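Long-range contact in BrkA translocator (PDB 3QQ2), which forms the outer-membrane beta-barrel pore through which the passenger domain of this serum-resistance autotransporter is translocated to the bacterial surface: residues Asn206-Thr217 against Arg241-Leu252. The protein carries 1 engineered substitution. Residues are numbered along the deposited sequence; the frame is centred on the assembly and turned at random.
Sequences NIVQPYARLGWT and RVELGAGVDAAL
Ile207-Thr217 and Arg241-Leu252 pair as antiparallel strands, their axes 162° apart in direction; Ile207/Ala251, Tyr211/Gly247, Arg213/Gly245 and Gly215/Glu243 are hydrogen-bonded pairs with bonds in both directions, whereas both bonds of Gln209/Asp249 are weak. Side chains alternate between two faces; the one bearing Arg213 and Glu243 is mostly polar, with Ile207 and Ala251 an apolar pair at its end. There the Tyr211 ring, set by chi1 of 61° between its own backbone N and carbonyl carbon, folds across the neighbouring strand and lies over Gly247, whose CA sits 3.8 Å from the ring centroid in a CH-pi contact. Asp249 OD1 meets the ring edge in plane, 3.2 Å from Tyr211 CE2, and Arg195 of strand 186-201 adds a cation-pi contact. Arg213 runs alongside Glu243, but Arg213 NH2 stays 4.0 Å from Glu243 OE2, beyond salt-bridge range; it forms a salt bridge with Glu263, while Arg213 NH1 hydrogen-bonds to Gln159. Thr217 CG2 stands over the centre of the Arg241 guanidinium, 3.3 Å from CZ, while Arg241 NH2 and Glu243 OE1 form a salt bridge at 3.5 Å, its hydrogen bond weak. Thr217 OG1 hydrogen-bonds to the Gly190 carbonyl and to Arg191 NH1. On the other face, Val248 CG1 touches Val208 CG1 at 3.6 Å and also packs on Pro210, and Leu214 CD1 meets Leu244 CD1 at 3.7 Å. Such alternation, charged network against apolar surface, is characteristic of a transmembrane beta-barrel wall, here the autotransporter translocator's, with a hydrophilic pore inside and lipid probably outside.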
loop_
_atom_site.group_PDB
_atom_site.type_symbol
_atom_site.label_atom_id
_atom_site.label_comp_id
_atom_site.label_asym_id
_atom_site.label_seq_id
_atom_site.Cartn_x
_atom_site.Cartn_y
_atom_site.Cartn_z
ATOM N N ASN A 206 -0.983 39.392 -41.630
ATOM C CA ASN A 206 -1.551 38.473 -40.642
ATOM C C ASN A 206 -2.455 37.343 -41.187
ATOM O O ASN A 206 -3.097 37.500 -42.226
ATOM C CB ASN A 206 -2.200 39.283 -39.495
ATOM C CG ASN A 206 -1.182 40.223 -38.779
ATOM O OD1 ASN A 206 -0.009 40.277 -39.154
ATOM N ND2 ASN A 206 -1.640 40.946 -37.753
ATOM N N ILE A 207 -2.452 36.196 -40.501
ATOM C CA ILE A 207 -3.360 35.077 -40.808
ATOM C C ILE A 207 -4.076 34.609 -39.568
ATOM O O ILE A 207 -3.482 33.935 -38.744
ATOM C CB ILE A 207 -2.585 33.908 -41.446
ATOM C CG1 ILE A 207 -2.043 34.314 -42.818
ATOM C CG2 ILE A 207 -3.472 32.679 -41.560
ATOM C CD1 ILE A 207 -1.055 33.328 -43.399
ATOM N N VAL A 208 -5.346 34.981 -39.426
ATOM C CA VAL A 208 -6.197 34.358 -38.403
ATOM C C VAL A 208 -6.848 33.187 -39.089
ATOM O O VAL A 208 -7.339 33.321 -40.205
ATOM C CB VAL A 208 -7.282 35.306 -37.821
ATOM C CG1 VAL A 208 -8.016 34.637 -36.681
ATOM C CG2 VAL A 208 -6.655 36.553 -37.285
ATOM N N GLN A 209 -6.835 32.036 -38.433
ATOM C CA GLN A 209 -7.378 30.822 -39.023
ATOM C C GLN A 209 -8.191 29.995 -38.037
ATOM O O GLN A 209 -7.702 28.970 -37.539
ATOM C CB GLN A 209 -6.251 29.966 -39.602
ATOM C CG GLN A 209 -6.716 28.958 -40.624
ATOM C CD GLN A 209 -5.952 27.665 -40.555
ATOM O OE1 GLN A 209 -5.228 27.317 -41.482
ATOM N NE2 GLN A 209 -6.117 26.937 -39.457
ATOM N N PRO A 210 -9.434 30.424 -37.763
ATOM C CA PRO A 210 -10.355 29.682 -36.884
ATOM C C PRO A 210 -10.784 28.388 -37.515
ATOM O O PRO A 210 -10.661 28.219 -38.722
ATOM C CB PRO A 210 -11.581 30.588 -36.778
ATOM C CG PRO A 210 -11.147 31.878 -37.345
ATOM C CD PRO A 210 -10.088 31.589 -38.353
ATOM N N TYR A 211 -11.263 27.477 -36.677
ATOM C CA TYR A 211 -11.838 26.184 -37.091
ATOM C C TYR A 211 -12.640 25.667 -35.919
ATOM O O TYR A 211 -12.364 26.037 -34.762
ATOM C CB TYR A 211 -10.735 25.170 -37.398
ATOM C CG TYR A 211 -9.880 24.890 -36.180
ATOM C CD1 TYR A 211 -10.267 23.944 -35.239
ATOM C CD2 TYR A 211 -8.696 25.614 -35.940
ATOM C CE1 TYR A 211 -9.503 23.721 -34.114
ATOM C CE2 TYR A 211 -7.923 25.375 -34.824
ATOM C CZ TYR A 211 -8.332 24.425 -33.922
ATOM O OH TYR A 211 -7.588 24.168 -32.806
ATOM N N ALA A 212 -13.616 24.814 -36.202
ATOM C CA ALA A 212 -14.246 24.037 -35.155
ATOM C C ALA A 212 -13.951 22.542 -35.394
ATOM O O ALA A 212 -13.735 22.124 -36.537
ATOM C CB ALA A 212 -15.686 24.330 -35.099
ATOM N N ARG A 213 -13.903 21.750 -34.318
ATOM C CA ARG A 213 -13.310 20.400 -34.378
ATOM C C ARG A 213 -14.177 19.344 -33.745
ATOM O O ARG A 213 -14.612 19.517 -32.607
ATOM C CB ARG A 213 -11.935 20.371 -33.678
ATOM C CG ARG A 213 -10.907 19.431 -34.362
ATOM C CD ARG A 213 -9.692 19.075 -33.512
ATOM N NE ARG A 213 -10.088 18.230 -32.376
ATOM C CZ ARG A 213 -10.044 16.896 -32.350
ATOM N NH1 ARG A 213 -9.601 16.209 -33.399
ATOM N NH2 ARG A 213 -10.434 16.243 -31.261
ATOM N N LEU A 214 -14.407 18.245 -34.463
ATOM C CA LEU A 214 -15.112 17.101 -33.889
ATOM C C LEU A 214 -14.212 15.898 -33.841
ATOM O O LEU A 214 -13.559 15.575 -34.836
ATOM C CB LEU A 214 -16.346 16.737 -34.695
ATOM C CG LEU A 214 -16.956 15.364 -34.374
ATOM C CD1 LEU A 214 -18.034 15.435 -33.293
ATOM C CD2 LEU A 214 -17.511 14.772 -35.632
ATOM N N GLY A 215 -14.203 15.220 -32.695
ATOM C CA GLY A 215 -13.314 14.085 -32.501
ATOM C C GLY A 215 -13.862 12.917 -31.716
ATOM O O GLY A 215 -14.670 13.078 -30.811
ATOM N N TRP A 216 -13.405 11.731 -32.077
ATOM C CA TRP A 216 -13.651 10.546 -31.294
ATOM C C TRP A 216 -12.319 9.982 -30.798
ATOM O O TRP A 216 -11.297 10.062 -31.502
ATOM C CB TRP A 216 -14.351 9.512 -32.154
ATOM C CG TRP A 216 -14.565 8.184 -31.495
ATOM C CD1 TRP A 216 -15.537 7.859 -30.582
ATOM C CD2 TRP A 216 -13.816 6.991 -31.727
ATOM N NE1 TRP A 216 -15.431 6.536 -30.227
ATOM C CE2 TRP A 216 -14.384 5.979 -30.911
ATOM C CE3 TRP A 216 -12.724 6.675 -32.548
ATOM C CZ2 TRP A 216 -13.895 4.674 -30.892
ATOM C CZ3 TRP A 216 -12.231 5.372 -32.528
ATOM C CH2 TRP A 216 -12.819 4.390 -31.702
ATOM N N THR A 217 -12.323 9.427 -29.584
ATOM C CA THR A 217 -11.163 8.688 -29.099
ATOM C C THR A 217 -11.513 7.614 -28.082
ATOM O O THR A 217 -12.449 7.758 -27.291
ATOM C CB THR A 217 -10.060 9.610 -28.548
ATOM O OG1 THR A 217 -8.810 8.916 -28.581
ATOM C CG2 THR A 217 -10.351 10.056 -27.124
ATOM N N ARG A 241 -15.271 7.881 -26.261
ATOM C CA ARG A 241 -15.832 9.236 -26.051
ATOM C C ARG A 241 -15.733 10.137 -27.261
ATOM O O ARG A 241 -14.913 9.911 -28.149
ATOM C CB ARG A 241 -15.122 9.958 -24.910
ATOM C CG ARG A 241 -13.685 10.262 -25.181
ATOM C CD ARG A 241 -13.169 11.142 -24.103
ATOM N NE ARG A 241 -11.986 11.860 -24.558
ATOM C CZ ARG A 241 -10.742 11.535 -24.238
ATOM N NH1 ARG A 241 -10.504 10.485 -23.437
ATOM N NH2 ARG A 241 -9.742 12.275 -24.732
ATOM N N VAL A 242 -16.549 11.188 -27.252
ATOM C CA VAL A 242 -16.632 12.123 -28.369
ATOM C C VAL A 242 -16.235 13.505 -27.899
ATOM O O VAL A 242 -16.540 13.892 -26.770
ATOM C CB VAL A 242 -18.045 12.133 -29.040
ATOM C CG1 VAL A 242 -19.109 12.736 -28.123
ATOM C CG2 VAL A 242 -18.010 12.866 -30.372
ATOM N N GLU A 243 -15.537 14.233 -28.766
ATOM C CA GLU A 243 -15.030 15.554 -28.419
ATOM C C GLU A 243 -15.344 16.651 -29.447
ATOM O O GLU A 243 -15.301 16.441 -30.677
ATOM C CB GLU A 243 -13.539 15.499 -28.032
ATOM C CG GLU A 243 -12.613 14.907 -29.086
ATOM C CD GLU A 243 -11.652 13.852 -28.564
ATOM O OE1 GLU A 243 -11.100 13.996 -27.447
ATOM O OE2 GLU A 243 -11.435 12.860 -29.291
ATOM N N LEU A 244 -15.694 17.810 -28.887
ATOM C CA LEU A 244 -16.127 19.011 -29.608
ATOM C C LEU A 244 -15.349 20.190 -29.077
ATOM O O LEU A 244 -15.265 20.398 -27.862
ATOM C CB LEU A 244 -17.611 19.287 -29.366
ATOM C CG LEU A 244 -18.664 18.527 -30.173
ATOM C CD1 LEU A 244 -18.465 18.746 -31.673
ATOM C CD2 LEU A 244 -18.656 17.048 -29.827
ATOM N N GLY A 245 -14.790 20.971 -29.989
ATOM C CA GLY A 245 -13.973 22.104 -29.603
ATOM C C GLY A 245 -13.769 23.038 -30.763
ATOM O O GLY A 245 -14.254 22.785 -31.869
ATOM N N ALA A 246 -13.046 24.118 -30.507
ATOM C CA ALA A 246 -12.806 25.142 -31.498
ATOM C C ALA A 246 -11.472 25.778 -31.183
ATOM O O ALA A 246 -11.094 25.865 -30.014
ATOM C CB ALA A 246 -13.890 26.173 -31.421
ATOM N N GLY A 247 -10.763 26.223 -32.213
ATOM C CA GLY A 247 -9.518 26.949 -32.007
ATOM C C GLY A 247 -9.260 28.073 -32.987
ATOM O O GLY A 247 -9.994 28.259 -33.960
ATOM N N VAL A 248 -8.212 28.839 -32.719
ATOM C CA VAL A 248 -7.686 29.790 -33.698
ATOM C C VAL A 248 -6.187 29.680 -33.756
ATOM O O VAL A 248 -5.530 29.670 -32.714
ATOM C CB VAL A 248 -7.993 31.252 -33.361
ATOM C CG1 VAL A 248 -8.766 31.860 -34.519
ATOM C CG2 VAL A 248 -8.784 31.383 -32.072
ATOM N N ASP A 249 -5.646 29.584 -34.969
ATOM C CA ASP A 249 -4.188 29.623 -35.149
ATOM C C ASP A 249 -3.850 30.845 -35.969
ATOM O O ASP A 249 -4.245 30.913 -37.108
ATOM C CB ASP A 249 -3.617 28.371 -35.850
ATOM C CG ASP A 249 -4.468 27.141 -35.653
ATOM O OD1 ASP A 249 -5.630 27.191 -36.110
ATOM O OD2 ASP A 249 -4.000 26.122 -35.088
ATOM N N ALA A 250 -3.127 31.797 -35.382
ATOM C CA ALA A 250 -2.666 32.992 -36.101
ATOM C C ALA A 250 -1.199 32.918 -36.470
ATOM O O ALA A 250 -0.395 32.433 -35.694
ATOM C CB ALA A 250 -2.939 34.281 -35.290
ATOM N N ALA A 251 -0.890 33.371 -37.686
ATOM C CA ALA A 251 0.466 33.717 -38.146
ATOM C C ALA A 251 0.517 35.223 -38.121
ATOM O O ALA A 251 -0.060 35.883 -38.977
ATOM C CB ALA A 251 0.731 33.216 -39.569
ATOM N N LEU A 252 1.172 35.775 -37.115
ATOM C CA LEU A 252 1.254 37.214 -37.011
ATOM C C LEU A 252 2.588 37.662 -37.539
ATOM O O LEU A 252 3.609 37.464 -36.888
ATOM C CB LEU A 252 1.056 37.673 -35.566
ATOM C CG LEU A 252 -0.377 38.052 -35.173
ATOM C CD1 LEU A 252 -1.411 37.721 -36.262
ATOM C CD2 LEU A 252 -0.734 37.412 -33.833
#